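Local coordinates for protein light Chain (Clostridium botulinum, PDB 6BVD) that probably cleaves a neuronal SNARE protein, acting as the zinc-dependent protease domain of the mosaic botulinum neurotoxin type HA, at residues Y119-T125 with I297-L301; E127-N133 with K303-A309. All coordinates share one frame; numbering follows the deposited sequence.

Contact 1 (Y119-T125 with I297-L301); sequences YLGNSYT and IASRL
Tyr119 and Arg300 both carry CG anti to the backbone N (chi1 -174° for the tyrosine), and these torsions send the phenol from the loop toward the helix and the long arginine chain from the helix toward the loop. The aliphatic CD of Arg300 lies 3.6 Å from Tyr119 OH, while the guanidinium plane stands 80° from the phenol ring. Along the CD1-CE1 side of the ring, Ile297 CG2 comes within 4.0 Å of Tyr119 CD1, and Leu301 CD1 meets the ring edge 4.2 Å from Tyr119 CE1. Tyrosine suits this place because its ring packs on apolar side chains while its hydroxyl reaches water 1, 2.8 Å from OH; that water also accepts a weak bond from Arg300 NH1. A bend at the third torsion of Arg300 turns its guanidinium to the loop, where NH2 gives Asn122 O a short but strongly bent, weak bond (2.7 Å, 117°). Arginine fits here because its methylenes pack on the tyrosine while separate N-H groups serve the water and the carbonyl. CA of Asn122 covers one face of the guanidinium.

Side-chain bonds hold the turn that presents Asn122 O: Asn122 N donates to Thr125 OG1 at 2.9 Å, and Asn122 OD1 receives Tyr124 N at 3.0 Å. Gly121, lacking a side chain, readily adopts its extended backbone angles beside the preceding carbonyl. Here the C-terminal turn of helix 280-301 packs on a loop built from a type I beta turn, Asn122 to Thr125, that includes an Asx turn.

Contact 2 (E127-N133 with K303-A309); sequences EEQFTTN and KVNTATA
Phe130 and Val304 meet almost squarely: Val304 CG1 sits over the centre of the Phe130 ring, 3.7 Å from its centroid and only 5° off the ring normal, a CH-pi contact. A chi1 of 168° turns CG1 of the branched valine away from the backbone N and over the ring, while CG2 reaches CE1 of the same ring. On that side of the sheet the small Ala307 brings CB to 3.9 Å from Phe130 CB, a fit for two backbones drawn close together. On the face of Gln129 and Thr306, Gln129 CG lies 3.7 Å from Thr306 CG2, methylene against methyl.

These side chains are held in register by main-chain bonds. Phe130 N donates to Thr306 O at 2.8 Å and Phe130 O accepts from Thr308 N at 3.0 Å, so Phe130 bridges the two neighbours of Ala307. One step earlier, Glu128 O is gripped by two donors, Asn305 N and Thr306 N. At the far end the hydroxyls close the pair, Thr132 OG1 and Thr308 OG1 being 2.6 Å apart in a hydrogen bond. At the near end Glu127 and Lys303 run side by side, pointing the same way; their charged atoms, OE1 and NZ, remain 4.1 Å apart, too far for a salt bridge, and the ammonium makes a weak bond to Ser299 O.

Farther out, Ile313 and Phe316 of helix 313-323 and Leu301 of helix 280-301 pack around Phe130, which is why a large apolar residue suits this buried side; Lys317 NZ bonds to Val304 O. Together the strands 129-130 and 306-307 form a two-stranded parallel beta sheet, joining chain parts far apart in sequence near the periphery of the protease fold.

How the contacts relate
The two contacts join the same pair of chain regions in succession: the loop 119-125 runs on into strand 129-130, and helix 280-301 is followed by strand 306-307. Their centres lie 9 Å apart, and they touch directly. Leu120 O and Thr131 N, at 2.8 Å, make a probable hydrogen bond, and Tyr119 OH packs against contact 2, 3.5 Å from Val304 CG2 and 3.6 Å from Phe130 CE1. Arg300 CG likewise lies on Glu127 O. Neither contact supplies a ligand of the zinc site, which is made by His228, His232 and Glu266; the centres of contacts 1 and 2 lie about 25 Å and 29 Å from the centre of the chain, near its periphery.

Contact 1 (Y119-T125 with I297-L301)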
loop_
_atom_site.group_PDB
_atom_site.type_symbol
_atom_site.label_atom_id
_atom_site.label_comp_id
_atom_site.label_asym_id
_atom_site.label_seq_id
_atom_site.Cartn_x
_atom_site.Cartn_y
_atom_site.Cartn_z
ATOM N N TYR A 119 -25.528 13.086 -17.807
ATOM C CA TYR A 119 -26.021 14.214 -18.598
ATOM C C TYR A 119 -26.958 15.037 -17.720
ATOM O O TYR A 119 -27.718 14.460 -16.949
ATOM C CB TYR A 119 -26.756 13.751 -19.860
ATOM C CG TYR A 119 -27.167 14.895 -20.784
ATOM C CD1 TYR A 119 -26.273 15.408 -21.706
ATOM C CD2 TYR A 119 -28.411 15.530 -20.652
ATOM C CE1 TYR A 119 -26.619 16.464 -22.538
ATOM C CE2 TYR A 119 -28.745 16.603 -21.465
ATOM C CZ TYR A 119 -27.847 17.064 -22.409
ATOM O OH TYR A 119 -28.181 18.111 -23.245
ATOM N N LEU A 120 -26.888 16.366 -17.849
ATOM C CA LEU A 120 -27.767 17.281 -17.075
ATOM C C LEU A 120 -29.153 17.380 -17.745
ATOM O O LEU A 120 -29.539 18.399 -18.344
ATOM C CB LEU A 120 -27.104 18.673 -16.911
ATOM C CG LEU A 120 -25.778 18.672 -16.121
ATOM C CD1 LEU A 120 -25.140 20.107 -16.012
ATOM C CD2 LEU A 120 -25.875 18.031 -14.728
ATOM N N GLY A 121 -29.897 16.277 -17.705
ATOM C CA GLY A 121 -31.227 16.285 -18.281
ATOM C C GLY A 121 -31.663 14.858 -18.505
ATOM O O GLY A 121 -30.831 13.937 -18.401
ATOM N N ASN A 122 -32.950 14.677 -18.774
ATOM C CA ASN A 122 -33.463 13.342 -19.056
ATOM C C ASN A 122 -34.722 13.417 -19.920
ATOM O O ASN A 122 -35.060 14.491 -20.444
ATOM C CB ASN A 122 -33.715 12.586 -17.751
ATOM C CG ASN A 122 -34.710 13.307 -16.823
ATOM O OD1 ASN A 122 -35.881 13.417 -17.130
ATOM N ND2 ASN A 122 -34.236 13.743 -15.661
ATOM N N SER A 123 -35.433 12.291 -20.091
ATOM C CA SER A 123 -36.565 12.298 -20.999
ATOM C C SER A 123 -37.627 13.339 -20.667
ATOM O O SER A 123 -38.239 13.876 -21.571
ATOM C CB SER A 123 -37.218 10.912 -21.053
ATOM O OG SER A 123 -36.310 10.043 -21.700
ATOM N N TYR A 124 -37.790 13.645 -19.387
ATOM C CA TYR A 124 -38.843 14.540 -18.910
ATOM C C TYR A 124 -38.335 15.904 -18.441
ATOM O O TYR A 124 -38.974 16.520 -17.578
ATOM C CB TYR A 124 -39.579 13.868 -17.767
ATOM C CG TYR A 124 -40.305 12.624 -18.227
ATOM C CD1 TYR A 124 -40.918 12.573 -19.477
ATOM C CD2 TYR A 124 -40.333 11.493 -17.446
ATOM C CE1 TYR A 124 -41.597 11.400 -19.918
ATOM C CE2 TYR A 124 -40.995 10.323 -17.885
ATOM C CZ TYR A 124 -41.612 10.294 -19.112
ATOM O OH TYR A 124 -42.257 9.123 -19.529
ATOM N N THR A 125 -37.218 16.374 -19.006
ATOM C CA THR A 125 -36.756 17.757 -18.759
ATOM C C THR A 125 -36.640 18.474 -20.108
ATOM O O THR A 125 -36.620 17.823 -21.157
ATOM C CB THR A 125 -35.403 17.817 -17.979
ATOM O OG1 THR A 125 -34.352 17.202 -18.734
ATOM C CG2 THR A 125 -35.501 17.138 -16.619
ATOM N N ILE A 297 -29.261 12.225 -27.695
ATOM C CA ILE A 297 -28.508 13.149 -26.818
ATOM C C ILE A 297 -27.712 14.158 -27.651
ATOM O O ILE A 297 -27.680 15.330 -27.297
ATOM C CB ILE A 297 -27.630 12.391 -25.830
ATOM C CG1 ILE A 297 -28.534 11.675 -24.822
ATOM C CG2 ILE A 297 -26.585 13.286 -25.084
ATOM C CD1 ILE A 297 -27.800 10.737 -23.901
ATOM N N ALA A 298 -27.170 13.746 -28.797
ATOM C CA ALA A 298 -26.456 14.676 -29.678
ATOM C C ALA A 298 -27.377 15.784 -30.170
ATOM O O ALA A 298 -26.982 16.958 -30.224
ATOM C CB ALA A 298 -25.831 13.942 -30.875
ATOM N N SER A 299 -28.591 15.391 -30.553
ATOM C CA SER A 299 -29.623 16.306 -31.033
ATOM C C SER A 299 -30.046 17.321 -29.965
ATOM O O SER A 299 -30.262 18.501 -30.246
ATOM C CB SER A 299 -30.831 15.495 -31.517
ATOM O OG SER A 299 -31.778 16.319 -32.149
ATOM N N ARG A 300 -30.194 16.832 -28.745
ATOM C CA ARG A 300 -30.602 17.645 -27.614
ATOM C C ARG A 300 -29.475 18.615 -27.202
ATOM O O ARG A 300 -29.736 19.750 -26.807
ATOM C CB ARG A 300 -31.021 16.729 -26.461
ATOM C CG ARG A 300 -31.304 17.436 -25.177
ATOM C CD ARG A 300 -31.277 16.489 -24.016
ATOM N NE ARG A 300 -32.531 15.766 -23.895
ATOM C CZ ARG A 300 -33.461 16.005 -22.980
ATOM N NH1 ARG A 300 -33.315 16.974 -22.081
ATOM N NH2 ARG A 300 -34.552 15.259 -22.976
ATOM N N LEU A 301 -28.228 18.175 -27.328
ATOM C CA LEU A 301 -27.077 19.002 -26.988
ATOM C C LEU A 301 -26.968 20.197 -27.949
ATOM O O LEU A 301 -26.438 21.258 -27.581
ATOM C CB LEU A 301 -25.773 18.154 -27.015
ATOM C CG LEU A 301 -24.469 18.787 -26.547
ATOM C CD1 LEU A 301 -24.602 19.173 -25.047
ATOM C CD2 LEU A 301 -23.300 17.797 -26.735
HETATM O O HOH W 1 -30.695 19.048 -22.550
#

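Contact 2 (E127-N133 with K303-A309)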
loop_
_atom_site.group_PDB
_atom_site.type_symbol
_atom_site.label_atom_id
_atom_site.label_comp_id
_atom_site.label_asym_id
_atom_site.label_seq_id
_atom_site.Cartn_x
_atom_site.Cartn_y
_atom_site.Cartn_z
ATOM N N GLU A 127 -35.323 20.192 -23.408
ATOM C CA GLU A 127 -34.146 19.927 -24.248
ATOM C C GLU A 127 -33.166 21.111 -24.301
ATOM O O GLU A 127 -31.963 20.899 -24.412
ATOM C CB GLU A 127 -34.575 19.560 -25.668
ATOM C CG GLU A 127 -35.493 18.319 -25.693
ATOM C CD GLU A 127 -35.764 17.793 -27.094
ATOM O OE1 GLU A 127 -34.957 18.065 -28.009
ATOM O OE2 GLU A 127 -36.787 17.092 -27.274
ATOM N N GLU A 128 -33.690 22.336 -24.212
ATOM C CA GLU A 128 -32.863 23.558 -24.290
ATOM C C GLU A 128 -32.070 23.870 -23.034
ATOM O O GLU A 128 -31.277 24.819 -22.987
ATOM C CB GLU A 128 -33.745 24.780 -24.613
ATOM C CG GLU A 128 -34.527 24.650 -25.879
ATOM C CD GLU A 128 -35.777 23.791 -25.725
ATOM O OE1 GLU A 128 -36.162 23.465 -24.573
ATOM O OE2 GLU A 128 -36.332 23.399 -26.771
ATOM N N GLN A 129 -32.268 23.066 -22.011
ATOM C CA GLN A 129 -31.769 23.380 -20.686
ATOM C C GLN A 129 -30.859 22.298 -20.150
ATOM O O GLN A 129 -31.158 21.108 -20.306
ATOM C CB GLN A 129 -32.954 23.573 -19.751
ATOM C CG GLN A 129 -32.681 24.363 -18.514
ATOM C CD GLN A 129 -33.937 24.566 -17.693
ATOM O OE1 GLN A 129 -34.778 23.675 -17.596
ATOM N NE2 GLN A 129 -34.060 25.739 -17.080
ATOM N N PHE A 130 -29.727 22.709 -19.580
ATOM C CA PHE A 130 -28.953 21.848 -18.683
ATOM C C PHE A 130 -29.649 21.874 -17.326
ATOM O O PHE A 130 -29.673 22.918 -16.652
ATOM C CB PHE A 130 -27.494 22.311 -18.535
ATOM C CG PHE A 130 -26.563 21.801 -19.620
ATOM C CD1 PHE A 130 -26.846 20.628 -20.322
ATOM C CD2 PHE A 130 -25.426 22.525 -19.958
ATOM C CE1 PHE A 130 -25.979 20.189 -21.352
ATOM C CE2 PHE A 130 -24.560 22.096 -20.961
ATOM C CZ PHE A 130 -24.832 20.916 -21.656
ATOM N N THR A 131 -30.244 20.748 -16.935
ATOM C CA THR A 131 -31.013 20.666 -15.701
ATOM C C THR A 131 -30.234 20.018 -14.538
ATOM O O THR A 131 -29.843 18.837 -14.580
ATOM C CB THR A 131 -32.321 19.912 -15.958
ATOM O OG1 THR A 131 -33.069 20.644 -16.929
ATOM C CG2 THR A 131 -33.125 19.784 -14.700
ATOM N N THR A 132 -30.022 20.811 -13.492
ATOM C CA THR A 132 -29.233 20.400 -12.352
ATOM C C THR A 132 -30.096 20.145 -11.118
ATOM O O THR A 132 -29.640 19.565 -10.164
ATOM C CB THR A 132 -28.185 21.464 -11.966
ATOM O OG1 THR A 132 -28.864 22.636 -11.509
ATOM C CG2 THR A 132 -27.313 21.804 -13.142
ATOM N N ASN A 133 -31.346 20.571 -11.118
ATOM C CA ASN A 133 -32.042 20.641 -9.841
ATOM C C ASN A 133 -33.005 19.491 -9.600
ATOM O O ASN A 133 -34.207 19.702 -9.371
ATOM C CB ASN A 133 -32.799 21.973 -9.725
ATOM C CG ASN A 133 -33.748 22.201 -10.877
ATOM O OD1 ASN A 133 -33.597 21.629 -11.959
ATOM N ND2 ASN A 133 -34.753 23.031 -10.647
ATOM N N LYS A 303 -29.368 21.936 -28.857
ATOM C CA LYS A 303 -30.413 22.871 -28.456
ATOM C C LYS A 303 -30.140 23.606 -27.136
ATOM O O LYS A 303 -30.844 24.559 -26.810
ATOM C CB LYS A 303 -31.754 22.127 -28.351
ATOM C CG LYS A 303 -32.223 21.478 -29.658
ATOM C CD LYS A 303 -33.572 20.792 -29.471
ATOM C CE LYS A 303 -34.157 20.316 -30.795
ATOM N NZ LYS A 303 -33.294 19.300 -31.493
ATOM N N VAL A 304 -29.144 23.177 -26.377
ATOM C CA VAL A 304 -28.950 23.718 -25.041
ATOM C C VAL A 304 -28.470 25.181 -25.072
ATOM O O VAL A 304 -27.482 25.493 -25.733
ATOM C CB VAL A 304 -27.969 22.862 -24.232
ATOM C CG1 VAL A 304 -27.543 23.586 -22.949
ATOM C CG2 VAL A 304 -28.582 21.489 -23.920
ATOM N N ASN A 305 -29.207 26.074 -24.402
ATOM C CA ASN A 305 -28.790 27.479 -24.344
ATOM C C ASN A 305 -28.914 28.053 -22.948
ATOM O O ASN A 305 -28.671 29.257 -22.736
ATOM C CB ASN A 305 -29.575 28.349 -25.328
ATOM C CG ASN A 305 -31.088 28.358 -25.067
ATOM O OD1 ASN A 305 -31.576 28.017 -23.983
ATOM N ND2 ASN A 305 -31.823 28.808 -26.053
ATOM N N THR A 306 -29.286 27.222 -21.985
ATOM C CA THR A 306 -29.401 27.725 -20.622
ATOM C C THR A 306 -29.214 26.622 -19.586
ATOM O O THR A 306 -29.214 25.425 -19.921
ATOM C CB THR A 306 -30.779 28.435 -20.420
ATOM O OG1 THR A 306 -30.748 29.234 -19.237
ATOM C CG2 THR A 306 -31.909 27.444 -20.344
ATOM N N ALA A 307 -29.068 27.003 -18.318
ATOM C CA ALA A 307 -28.862 26.015 -17.264
ATOM C C ALA A 307 -29.669 26.417 -16.055
ATOM O O ALA A 307 -29.997 27.583 -15.927
ATOM C CB ALA A 307 -27.401 25.897 -16.908
ATOM N N THR A 308 -29.989 25.466 -15.173
ATOM C CA THR A 308 -30.736 25.789 -13.956
ATOM C C THR A 308 -29.817 26.222 -12.823
ATOM O O THR A 308 -30.271 26.441 -11.706
ATOM C CB THR A 308 -31.581 24.607 -13.449
ATOM O OG1 THR A 308 -30.728 23.484 -13.152
ATOM C CG2 THR A 308 -32.624 24.233 -14.467
ATOM N N ALA A 309 -28.528 26.349 -13.102
ATOM C CA ALA A 309 -27.602 26.809 -12.085
ATOM C C ALA A 309 -26.523 27.631 -12.730
ATOM O O ALA A 309 -26.361 27.618 -13.957
ATOM C CB ALA A 309 -26.990 25.636 -11.321
#